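Local coordinates for protein putative anti-sigma factor antagonist TM1081 (Thermotoga maritima, PDB 3F43) that probably acts as an anti-anti-sigma factor, counteracting an anti-sigma factor and so releasing a sigma factor from inhibition, at residues N75-I80 against G85-V90. Residues are numbered along the deposited sequence; the frame is centred on the assembly and turned at random.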
loop_
_atom_site.group_PDB
_atom_site.type_symbol
_atom_site.label_atom_id
_atom_site.label_comp_id
_atom_site.label_asym_id
_atom_site.label_seq_id
_atom_site.Cartn_x
_atom_site.Cartn_y
_atom_site.Cartn_z
ATOM N N ASN A 75 -0.085 -6.576 -0.191
ATOM C CA ASN A 75 0.419 -7.635 0.669
ATOM C C ASN A 75 -0.061 -9.004 0.215
ATOM O O ASN A 75 0.691 -9.988 0.240
ATOM C CB ASN A 75 0.003 -7.392 2.110
ATOM C CG ASN A 75 0.860 -6.357 2.790
ATOM O OD1 ASN A 75 2.051 -6.244 2.522
ATOM N ND2 ASN A 75 0.248 -5.613 3.695
ATOM N N ILE A 76 -1.318 -9.094 -0.184
ATOM C CA ILE A 76 -1.872 -10.348 -0.717
ATOM C C ILE A 76 -1.167 -10.767 -2.014
ATOM O O ILE A 76 -0.768 -11.938 -2.200
ATOM C CB ILE A 76 -3.413 -10.252 -0.945
ATOM C CG1 ILE A 76 -4.119 -10.069 0.385
ATOM C CG2 ILE A 76 -3.981 -11.505 -1.658
ATOM C CD1 ILE A 76 -5.587 -9.628 0.227
ATOM N N LEU A 77 -0.998 -9.789 -2.880
ATOM C CA LEU A 77 -0.321 -10.011 -4.136
ATOM C C LEU A 77 1.099 -10.534 -3.935
ATOM O O LEU A 77 1.525 -11.485 -4.606
ATOM C CB LEU A 77 -0.274 -8.715 -4.946
ATOM C CG LEU A 77 0.466 -8.787 -6.269
ATOM C CD1 LEU A 77 -0.028 -9.948 -7.208
ATOM C CD2 LEU A 77 0.349 -7.456 -6.961
ATOM N N LYS A 78 1.832 -9.921 -2.997
ATOM C CA LYS A 78 3.191 -10.342 -2.675
ATOM C C LYS A 78 3.222 -11.776 -2.180
ATOM O O LYS A 78 4.042 -12.565 -2.613
ATOM C CB LYS A 78 3.810 -9.415 -1.617
ATOM C CG LYS A 78 4.237 -8.072 -2.161
ATOM C CD LYS A 78 4.529 -7.035 -1.028
ATOM C CE LYS A 78 5.732 -7.362 -0.191
ATOM N NZ LYS A 78 6.083 -6.174 0.690
ATOM N N SER A 79 2.296 -12.125 -1.288
ATOM C CA SER A 79 2.268 -13.477 -0.748
ATOM C C SER A 79 1.996 -14.479 -1.861
ATOM O O SER A 79 2.671 -15.518 -1.981
ATOM C CB SER A 79 1.194 -13.599 0.332
ATOM O OG SER A 79 1.062 -14.927 0.762
ATOM N N ILE A 80 0.966 -14.185 -2.659
ATOM C CA ILE A 80 0.575 -15.105 -3.713
ATOM C C ILE A 80 1.664 -15.247 -4.814
ATOM O O ILE A 80 1.951 -16.357 -5.283
ATOM C CB ILE A 80 -0.829 -14.777 -4.287
ATOM C CG1 ILE A 80 -1.877 -15.062 -3.200
ATOM C CG2 ILE A 80 -1.108 -15.585 -5.531
ATOM C CD1 ILE A 80 -3.334 -14.711 -3.609
ATOM N N GLY A 85 0.818 -18.772 -6.602
ATOM C CA GLY A 85 -0.616 -18.964 -6.725
ATOM C C GLY A 85 -1.216 -18.089 -7.802
ATOM O O GLY A 85 -0.550 -17.699 -8.771
ATOM N N PHE A 86 -2.495 -17.774 -7.630
ATOM C CA PHE A 86 -3.253 -17.025 -8.595
ATOM C C PHE A 86 -4.016 -15.943 -7.812
ATOM O O PHE A 86 -4.715 -16.240 -6.842
ATOM C CB PHE A 86 -4.231 -17.923 -9.363
ATOM C CG PHE A 86 -5.017 -17.185 -10.411
ATOM C CD1 PHE A 86 -6.207 -16.559 -10.106
ATOM C CD2 PHE A 86 -4.530 -17.062 -11.696
ATOM C CE1 PHE A 86 -6.895 -15.849 -11.067
ATOM C CE2 PHE A 86 -5.226 -16.348 -12.658
ATOM C CZ PHE A 86 -6.410 -15.735 -12.335
ATOM N N PHE A 87 -3.835 -14.681 -8.182
ATOM C CA PHE A 87 -4.599 -13.592 -7.568
ATOM C C PHE A 87 -5.286 -12.762 -8.646
ATOM O O PHE A 87 -4.661 -12.392 -9.662
ATOM C CB PHE A 87 -3.673 -12.704 -6.719
ATOM C CG PHE A 87 -4.382 -11.641 -5.918
ATOM C CD1 PHE A 87 -5.597 -11.883 -5.267
ATOM C CD2 PHE A 87 -3.782 -10.388 -5.730
ATOM C CE1 PHE A 87 -6.215 -10.863 -4.504
ATOM C CE2 PHE A 87 -4.371 -9.397 -4.946
ATOM C CZ PHE A 87 -5.600 -9.635 -4.339
ATOM N N ALA A 88 -6.577 -12.482 -8.467
ATOM C CA ALA A 88 -7.263 -11.563 -9.358
ATOM C C ALA A 88 -8.203 -10.650 -8.632
ATOM O O ALA A 88 -8.793 -11.043 -7.632
ATOM C CB ALA A 88 -8.071 -12.301 -10.443
ATOM N N LEU A 89 -8.281 -9.413 -9.137
ATOM C CA LEU A 89 -9.283 -8.454 -8.701
ATOM C C LEU A 89 -10.453 -8.597 -9.659
ATOM O O LEU A 89 -10.260 -8.748 -10.858
ATOM C CB LEU A 89 -8.740 -7.020 -8.710
ATOM C CG LEU A 89 -7.452 -6.810 -7.919
ATOM C CD1 LEU A 89 -6.973 -5.360 -7.978
ATOM C CD2 LEU A 89 -7.608 -7.272 -6.474
ATOM N N VAL A 90 -11.679 -8.566 -9.136
ATOM C CA VAL A 90 -12.879 -8.798 -9.928
ATOM C C VAL A 90 -13.890 -7.698 -9.686
ATOM O O VAL A 90 -14.162 -7.322 -8.532
ATOM C CB VAL A 90 -13.519 -10.189 -9.615
ATOM C CG1 VAL A 90 -14.650 -10.487 -10.566
ATOM C CG2 VAL A 90 -12.446 -11.293 -9.734
#
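Over one face of the Phe87 ring sits the CG2 methyl of Ile76, 3.7 Å from the ring centroid and 15° off its normal, a CH-pi contact shifted toward the rim and nearest to CZ. Leu77 passes obliquely alongside Phe87 CD2, with its CA at 3.8 Å and its CB at 4.0 Å; its branched end, which also touches Leu105 and Ile108, suits a place facing apolar loops. Ile80 CD1 meets Phe87 CB at 3.7 Å, at the foot of the ring, and lies obliquely to the ring itself, 4.0 Å from Phe87 CG. With CG anti to the backbone N (chi1 -174°), Phe87 carries its ring across to helix 67-83, where a long flat side chain can meet three residues at once. Cut back to an alanine, Phe87 would no longer reach Ile76 CG2, which would probably lose its aromatic partner, with a gap left between helix and strand. Two branches suit Ile80: while CD1 serves Phe87, CG2 lies 3.3 Å from Phe86 N, and a side chain at Gly85 would point at this methyl with little room. Gly85 N donates to Ile80 O (3.0 Å, 164° at the hydrogen), an i+5 to i bond tying the helix's C-terminal end to the residue before the strand. Helix and strand run nearly antiparallel, as the second half of the beta-alpha-beta crossover from strand 54-58 in this STAS domain; Phe87 and Ile80 also touch that strand, Ile80 meets helix 36-48, and Phe86 packs against helix 115-123.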